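Local coordinates for dual specificity protein phosphatase 15 (PDB 1YZ4) that removes phosphate from phosphotyrosine, phosphoserine and phosphothreonine in proteins, its catalytic domain belonging to the dual-specificity branch of the protein-tyrosine phosphatases, at residues A[15-20]-A[96-101]; A[21-26]-A[88-93]. The protein carries 1 engineered substitution. All coordinates share one frame; numbering follows the deposited sequence.

Contact 1 of 2, residues A[15-20]-A[96-101]; sequences LYLGNF and SRSTTI. With BOG (octyl beta-D-glucopyranoside), chain C; SO4 (sulfate ion), chain D.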
loop_
_atom_site.group_PDB
_atom_site.type_symbol
_atom_site.label_atom_id
_atom_site.label_comp_id
_atom_site.label_asym_id
_atom_site.label_seq_id
_atom_site.Cartn_x
_atom_site.Cartn_y
_atom_site.Cartn_z
ATOM N N LEU A 15 -1.341 7.767 4.334
ATOM C CA LEU A 15 -1.318 6.405 3.779
ATOM C C LEU A 15 -2.049 5.382 4.652
ATOM O O LEU A 15 -1.802 5.297 5.854
ATOM C CB LEU A 15 0.133 5.956 3.575
ATOM C CG LEU A 15 0.360 4.567 2.983
ATOM C CD1 LEU A 15 -0.341 4.451 1.640
ATOM C CD2 LEU A 15 1.857 4.329 2.833
ATOM N N TYR A 16 -2.936 4.593 4.049
ATOM C CA TYR A 16 -3.693 3.595 4.803
ATOM C C TYR A 16 -3.769 2.220 4.150
ATOM O O TYR A 16 -3.626 2.079 2.933
ATOM C CB TYR A 16 -5.127 4.070 5.051
ATOM C CG TYR A 16 -5.247 5.341 5.855
ATOM C CD1 TYR A 16 -4.973 6.580 5.280
ATOM C CD2 TYR A 16 -5.645 5.307 7.192
ATOM C CE1 TYR A 16 -5.096 7.756 6.012
ATOM C CE2 TYR A 16 -5.772 6.474 7.930
ATOM C CZ TYR A 16 -5.497 7.694 7.330
ATOM O OH TYR A 16 -5.645 8.856 8.040
ATOM N N LEU A 17 -4.017 1.214 4.987
ATOM C CA LEU A 17 -4.155 -0.172 4.557
ATOM C C LEU A 17 -5.566 -0.630 4.887
ATOM O O LEU A 17 -6.102 -0.291 5.943
ATOM C CB LEU A 17 -3.144 -1.062 5.285
ATOM C CG LEU A 17 -1.774 -1.261 4.627
ATOM C CD1 LEU A 17 -0.851 -2.028 5.555
ATOM C CD2 LEU A 17 -1.953 -2.019 3.316
ATOM N N GLY A 18 -6.176 -1.392 3.986
ATOM C CA GLY A 18 -7.524 -1.861 4.248
ATOM C C GLY A 18 -7.959 -3.061 3.426
ATOM O O GLY A 18 -7.216 -3.564 2.588
ATOM N N ASN A 19 -9.179 -3.514 3.685
ATOM C CA ASN A 19 -9.765 -4.651 2.997
ATOM C C ASN A 19 -10.914 -4.144 2.126
ATOM O O ASN A 19 -11.211 -2.945 2.123
ATOM C CB ASN A 19 -10.301 -5.645 4.019
ATOM C CG ASN A 19 -11.232 -4.989 5.019
ATOM O OD1 ASN A 19 -12.153 -4.251 4.643
ATOM N ND2 ASN A 19 -10.998 -5.246 6.301
ATOM N N PHE A 20 -11.571 -5.060 1.417
ATOM C CA PHE A 20 -12.675 -4.713 0.522
ATOM C C PHE A 20 -13.820 -3.970 1.210
ATOM O O PHE A 20 -14.528 -3.183 0.580
ATOM C CB PHE A 20 -13.202 -5.973 -0.169
ATOM C CG PHE A 20 -14.155 -6.782 0.668
ATOM C CD1 PHE A 20 -15.529 -6.710 0.443
ATOM C CD2 PHE A 20 -13.685 -7.621 1.671
ATOM C CE1 PHE A 20 -16.415 -7.465 1.203
ATOM C CE2 PHE A 20 -14.565 -8.380 2.437
ATOM C CZ PHE A 20 -15.930 -8.304 2.203
ATOM N N SER A 96 -2.301 -9.848 2.720
ATOM C CA SER A 96 -1.005 -9.876 2.052
ATOM C C SER A 96 -0.717 -8.957 0.867
ATOM O O SER A 96 0.347 -8.345 0.839
ATOM C CB SER A 96 -0.665 -11.317 1.661
ATOM O OG SER A 96 -1.368 -11.710 0.510
ATOM N N ARG A 97 -1.633 -8.856 -0.099
ATOM C CA ARG A 97 -1.419 -8.009 -1.280
ATOM C C ARG A 97 -1.222 -6.507 -1.020
ATOM O O ARG A 97 -0.240 -5.915 -1.480
ATOM C CB ARG A 97 -2.561 -8.197 -2.287
ATOM C CG ARG A 97 -2.457 -9.476 -3.110
ATOM C CD ARG A 97 -3.698 -9.719 -3.958
ATOM N NE ARG A 97 -4.919 -9.824 -3.162
ATOM C CZ ARG A 97 -6.095 -10.233 -3.644
ATOM N NH1 ARG A 97 -6.214 -10.580 -4.917
ATOM N NH2 ARG A 97 -7.157 -10.302 -2.856
ATOM N N SER A 98 -2.153 -5.885 -0.306
ATOM C CA SER A 98 -2.041 -4.459 -0.015
ATOM C C SER A 98 -0.831 -4.209 0.882
ATOM O O SER A 98 -0.141 -3.190 0.769
ATOM C CB SER A 98 -3.313 -3.958 0.680
ATOM O OG SER A 98 -3.544 -4.650 1.902
ATOM N N THR A 99 -0.581 -5.159 1.772
ATOM C CA THR A 99 0.527 -5.072 2.713
ATOM C C THR A 99 1.865 -5.039 1.986
ATOM O O THR A 99 2.763 -4.277 2.342
ATOM C CB THR A 99 0.495 -6.271 3.679
ATOM O OG1 THR A 99 -0.798 -6.339 4.296
ATOM C CG2 THR A 99 1.549 -6.126 4.752
ATOM N N THR A 100 1.985 -5.868 0.959
ATOM C CA THR A 100 3.206 -5.959 0.167
ATOM C C THR A 100 3.520 -4.630 -0.534
ATOM O O THR A 100 4.664 -4.157 -0.523
ATOM C CB THR A 100 3.059 -7.073 -0.899
ATOM O OG1 THR A 100 2.610 -8.277 -0.261
ATOM C CG2 THR A 100 4.385 -7.336 -1.601
ATOM N N ILE A 101 2.503 -4.040 -1.156
ATOM C CA ILE A 101 2.674 -2.772 -1.850
ATOM C C ILE A 101 3.073 -1.659 -0.869
ATOM O O ILE A 101 3.999 -0.897 -1.140
ATOM C CB ILE A 101 1.372 -2.376 -2.621
ATOM C CG1 ILE A 101 1.269 -3.171 -3.925
ATOM C CG2 ILE A 101 1.373 -0.900 -2.959
ATOM C CD1 ILE A 101 1.147 -4.658 -3.729
HETATM C C1 BOG C . -12.443 -14.030 -2.611
HETATM O O1 BOG C . -13.269 -15.159 -2.306
HETATM C C2 BOG C . -10.979 -14.333 -2.182
HETATM O O2 BOG C . -10.923 -14.581 -0.789
HETATM C C3 BOG C . -10.091 -13.133 -2.525
HETATM O O3 BOG C . -8.753 -13.402 -2.159
HETATM C C4 BOG C . -10.173 -12.894 -4.028
HETATM O O4 BOG C . -9.359 -11.788 -4.368
HETATM C C5 BOG C . -11.647 -12.615 -4.435
HETATM O O5 BOG C . -12.464 -13.748 -4.043
HETATM C C6 BOG C . -11.753 -12.414 -5.946
HETATM O O6 BOG C . -13.109 -12.285 -6.341
HETATM C "C1'" BOG C . -14.680 -14.899 -2.267
HETATM C "C2'" BOG C . -15.190 -15.604 -1.029
HETATM C "C3'" BOG C . -14.904 -14.742 0.182
HETATM C "C4'" BOG C . -15.350 -15.372 1.490
HETATM C "C5'" BOG C . -15.047 -14.460 2.684
HETATM C "C6'" BOG C . -13.625 -13.913 2.678
HETATM C "C7'" BOG C . -13.393 -13.017 3.866
HETATM C "C8'" BOG C . -11.990 -12.473 3.850
HETATM S S SO4 D . -5.367 -9.946 0.551
HETATM O O1 SO4 D . -6.661 -10.371 0.033
HETATM O O2 SO4 D . -4.415 -9.819 -0.546
HETATM O O3 SO4 D . -5.497 -8.673 1.228
HETATM O O4 SO4 D . -4.849 -10.906 1.515
#
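Strand 15-18 and residues 97-101, the first turn of helix 97-110, run nearly antiparallel, at 157°; the axes approach to 8.4 Å, and Leu-17 CA is nearest Ser-98 CA, at 6.6 Å. This is the helix that follows the P-loop of the protein-tyrosine phosphatase fold, packed here on its central sheet. Leu-17 has the largest share of the contact: its CD2 points into the first turn, 3.3 Å from Ser-98 O and 3.4 Å from Ser-98 OG, and near the backbone N of Thr-99. Ser-98 OG is set between its own backbone N and carbonyl carbon (chi1 60°), a rotation that turns it to the strand, at packing distance from Gly-18 O; the hydroxyl also lies beside Ser-91 OG, 2.9 Å away. Thr-99 adds little, and its OG1 is bonded back to Ile-95 O. The N-terminal end of the helix faces an anion, a sulfate probably taken from the crystallisation liquor. Ser-96 N donates to sulfate O4 and Arg-97 N to sulfate O2, and Arg-97 bends at chi3 (-59°) so that its guanidinium lies alongside: NE reaches sulfate O2 at 2.7 Å and NH2 reaches O1 at 2.9 Å. The arrangement is consistent with how this family holds a substrate phosphate. At the outer edge of the guanidinium, in its plane, O4 of the octyl glucoside accepts a bond from Arg-97 NH2 at 3.1 Å.

Contact 2 of 2, residues A[21-26]-A[88-93]; sequences IDAKDL and LVHSFA. Engineered in segment 88-93: Ser-91 (natural residue Cys). With BOG (octyl beta-D-glucopyranoside), chain C; SO4 (sulfate ion), chain D.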
loop_
_atom_site.group_PDB
_atom_site.type_symbol
_atom_site.label_atom_id
_atom_site.label_comp_id
_atom_site.label_asym_id
_atom_site.label_seq_id
_atom_site.Cartn_x
_atom_site.Cartn_y
_atom_site.Cartn_z
ATOM N N ILE A 21 -14.006 -4.215 2.500
ATOM C CA ILE A 21 -15.058 -3.537 3.245
ATOM C C ILE A 21 -14.687 -2.082 3.530
ATOM O O ILE A 21 -15.519 -1.187 3.381
ATOM C CB ILE A 21 -15.363 -4.285 4.563
ATOM C CG1 ILE A 21 -16.232 -5.505 4.252
ATOM C CG2 ILE A 21 -16.052 -3.362 5.562
ATOM C CD1 ILE A 21 -16.489 -6.394 5.436
ATOM N N ASP A 22 -13.442 -1.839 3.932
ATOM C CA ASP A 22 -12.999 -0.472 4.205
ATOM C C ASP A 22 -13.049 0.371 2.924
ATOM O O ASP A 22 -13.379 1.559 2.951
ATOM C CB ASP A 22 -11.568 -0.461 4.751
ATOM C CG ASP A 22 -11.399 -1.330 5.983
ATOM O OD1 ASP A 22 -12.220 -1.212 6.914
ATOM O OD2 ASP A 22 -10.434 -2.124 6.025
ATOM N N ALA A 23 -12.721 -0.262 1.803
ATOM C CA ALA A 23 -12.707 0.399 0.502
ATOM C C ALA A 23 -14.064 0.967 0.081
ATOM O O ALA A 23 -14.122 1.855 -0.772
ATOM C CB ALA A 23 -12.207 -0.577 -0.556
ATOM N N LYS A 24 -15.144 0.454 0.673
ATOM C CA LYS A 24 -16.503 0.901 0.349
ATOM C C LYS A 24 -17.136 1.678 1.489
ATOM O O LYS A 24 -18.234 2.211 1.349
ATOM C CB LYS A 24 -17.407 -0.295 0.039
ATOM C CG LYS A 24 -16.962 -1.130 -1.144
ATOM C CD LYS A 24 -17.933 -2.278 -1.403
ATOM C CE LYS A 24 -18.057 -3.190 -0.195
ATOM N NZ LYS A 24 -18.976 -4.328 -0.458
ATOM N N ASP A 25 -16.450 1.725 2.623
ATOM C CA ASP A 25 -16.961 2.422 3.793
ATOM C C ASP A 25 -16.876 3.949 3.636
ATOM O O ASP A 25 -15.859 4.564 3.966
ATOM C CB ASP A 25 -16.180 1.978 5.030
ATOM C CG ASP A 25 -16.819 2.443 6.319
ATOM O OD1 ASP A 25 -17.234 3.619 6.399
ATOM O OD2 ASP A 25 -16.897 1.631 7.260
ATOM N N LEU A 26 -17.957 4.547 3.143
ATOM C CA LEU A 26 -18.032 5.992 2.929
ATOM C C LEU A 26 -17.708 6.787 4.183
ATOM O O LEU A 26 -17.131 7.867 4.111
ATOM C CB LEU A 26 -19.432 6.383 2.459
ATOM C CG LEU A 26 -19.847 5.857 1.096
ATOM C CD1 LEU A 26 -21.291 6.262 0.824
ATOM C CD2 LEU A 26 -18.903 6.412 0.034
ATOM N N LEU A 88 -5.416 5.126 0.186
ATOM C CA LEU A 88 -5.794 3.867 0.814
ATOM C C LEU A 88 -5.439 2.731 -0.139
ATOM O O LEU A 88 -5.936 2.682 -1.261
ATOM C CB LEU A 88 -7.302 3.808 1.098
ATOM C CG LEU A 88 -7.884 2.381 1.168
ATOM C CD1 LEU A 88 -7.373 1.667 2.415
ATOM C CD2 LEU A 88 -9.404 2.429 1.187
ATOM N N VAL A 89 -4.568 1.832 0.294
ATOM C CA VAL A 89 -4.230 0.687 -0.541
ATOM C C VAL A 89 -4.983 -0.499 0.068
ATOM O O VAL A 89 -4.897 -0.742 1.276
ATOM C CB VAL A 89 -2.710 0.389 -0.536
ATOM C CG1 VAL A 89 -2.401 -0.723 -1.533
ATOM C CG2 VAL A 89 -1.922 1.655 -0.881
ATOM N N HIS A 90 -5.727 -1.231 -0.756
ATOM C CA HIS A 90 -6.484 -2.366 -0.244
ATOM C C HIS A 90 -6.514 -3.598 -1.142
ATOM O O HIS A 90 -6.316 -3.521 -2.359
ATOM C CB HIS A 90 -7.922 -1.930 0.042
ATOM C CG HIS A 90 -8.736 -1.710 -1.193
ATOM N ND1 HIS A 90 -9.344 -2.741 -1.875
ATOM C CD2 HIS A 90 -9.024 -0.581 -1.882
ATOM C CE1 HIS A 90 -9.976 -2.256 -2.931
ATOM N NE2 HIS A 90 -9.797 -0.948 -2.958
ATOM N N SER A 91 -6.757 -4.737 -0.501
ATOM C CA SER A 91 -6.888 -6.035 -1.157
ATOM C C SER A 91 -8.004 -6.706 -0.362
ATOM O O SER A 91 -8.256 -6.328 0.788
ATOM C CB SER A 91 -5.577 -6.831 -1.103
ATOM O OG SER A 91 -4.839 -6.552 0.073
ATOM N N PHE A 92 -8.669 -7.689 -0.962
ATOM C CA PHE A 92 -9.816 -8.336 -0.321
ATOM C C PHE A 92 -9.786 -8.636 1.175
ATOM O O PHE A 92 -10.632 -8.137 1.919
ATOM C CB PHE A 92 -10.209 -9.621 -1.057
ATOM C CG PHE A 92 -11.663 -9.978 -0.888
ATOM C CD1 PHE A 92 -12.649 -9.265 -1.569
ATOM C CD2 PHE A 92 -12.053 -10.984 -0.014
ATOM C CE1 PHE A 92 -14.008 -9.549 -1.380
ATOM C CE2 PHE A 92 -13.407 -11.272 0.182
ATOM C CZ PHE A 92 -14.384 -10.551 -0.503
ATOM N N ALA A 93 -8.838 -9.459 1.613
ATOM C CA ALA A 93 -8.745 -9.837 3.019
ATOM C C ALA A 93 -8.000 -8.821 3.873
ATOM O O ALA A 93 -8.074 -8.860 5.104
ATOM C CB ALA A 93 -8.075 -11.208 3.149
HETATM C C1 BOG C . -12.443 -14.030 -2.611
HETATM O O1 BOG C . -13.269 -15.159 -2.306
HETATM C C2 BOG C . -10.979 -14.333 -2.182
HETATM O O2 BOG C . -10.923 -14.581 -0.789
HETATM C C3 BOG C . -10.091 -13.133 -2.525
HETATM O O3 BOG C . -8.753 -13.402 -2.159
HETATM C C4 BOG C . -10.173 -12.894 -4.028
HETATM O O4 BOG C . -9.359 -11.788 -4.368
HETATM C C5 BOG C . -11.647 -12.615 -4.435
HETATM O O5 BOG C . -12.464 -13.748 -4.043
HETATM C C6 BOG C . -11.753 -12.414 -5.946
HETATM O O6 BOG C . -13.109 -12.285 -6.341
HETATM C "C1'" BOG C . -14.680 -14.899 -2.267
HETATM C "C2'" BOG C . -15.190 -15.604 -1.029
HETATM C "C3'" BOG C . -14.904 -14.742 0.182
HETATM C "C4'" BOG C . -15.350 -15.372 1.490
HETATM C "C5'" BOG C . -15.047 -14.460 2.684
HETATM C "C6'" BOG C . -13.625 -13.913 2.678
HETATM C "C7'" BOG C . -13.393 -13.017 3.866
HETATM C "C8'" BOG C . -11.990 -12.473 3.850
HETATM S S SO4 D . -5.367 -9.946 0.551
HETATM O O1 SO4 D . -6.661 -10.371 0.033
HETATM O O2 SO4 D . -4.415 -9.819 -0.546
HETATM O O3 SO4 D . -5.497 -8.673 1.228
HETATM O O4 SO4 D . -4.849 -10.906 1.515
#
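Ala-23 sets its methyl squarely over the imidazole of His-90: CB stands 3.4 Å from the ring centroid and 12° off the ring normal, a CH-pi contact. The histidine ring is brought there by a chi1 of 73°, which places CG between the backbone N and the carbonyl carbon. Leu-88, two residues earlier on the same side of the strand, brings CD2 to within 3.9 Å of Ala-23 CA, so the loop after strand 15-18 lies across two neighbouring side chains of strand 87-91. Asp-22 takes its polar end elsewhere, to Gln-28, and Asp-25 caps the start of helix 26-31.

Beyond the histidine, the strand runs into the P-loop of the phosphatase. Ser-91, engineered in place of the predicted nucleophilic cysteine, donates from OG to sulfate O3 at 2.5 Å, and Ala-93 N meets sulfate O1 at 2.8 Å. The Phe-92 ring stacks with Phe-20 and has one face against the octyl glucoside sugar, its CE2 edge 3.6 Å from C6' of the alkyl chain. Between the segments themselves the contact is apolar, which implies that the face of His-90 packs against a methyl while NE2 keeps a weak hydrogen bond to Ser-39 OG.

From the N terminus, the chain passes along strand 15-18, the first half of contact 1, and directly into the loop 21-26 that begins contact 2. It then runs through helix 26-31, strands 36-40 and 52-56 and helix 70-82 before returning on strand 87-91, where contact 2 closes its loop. A few residues later, at the start of helix 97-110, contact 1 closes the longer loop, with contact 2 nested inside it. Strands 15-18 and 87-91 are parallel neighbours, joined by a probable bond between Tyr-16 O and Val-89 N. A further link is the hydrogen bond from Ser-98 N to Ser-91 OG at 2.8 Å, which ties the residue at the head of the P-loop to the start of helix 97-110 around the shared sulfate.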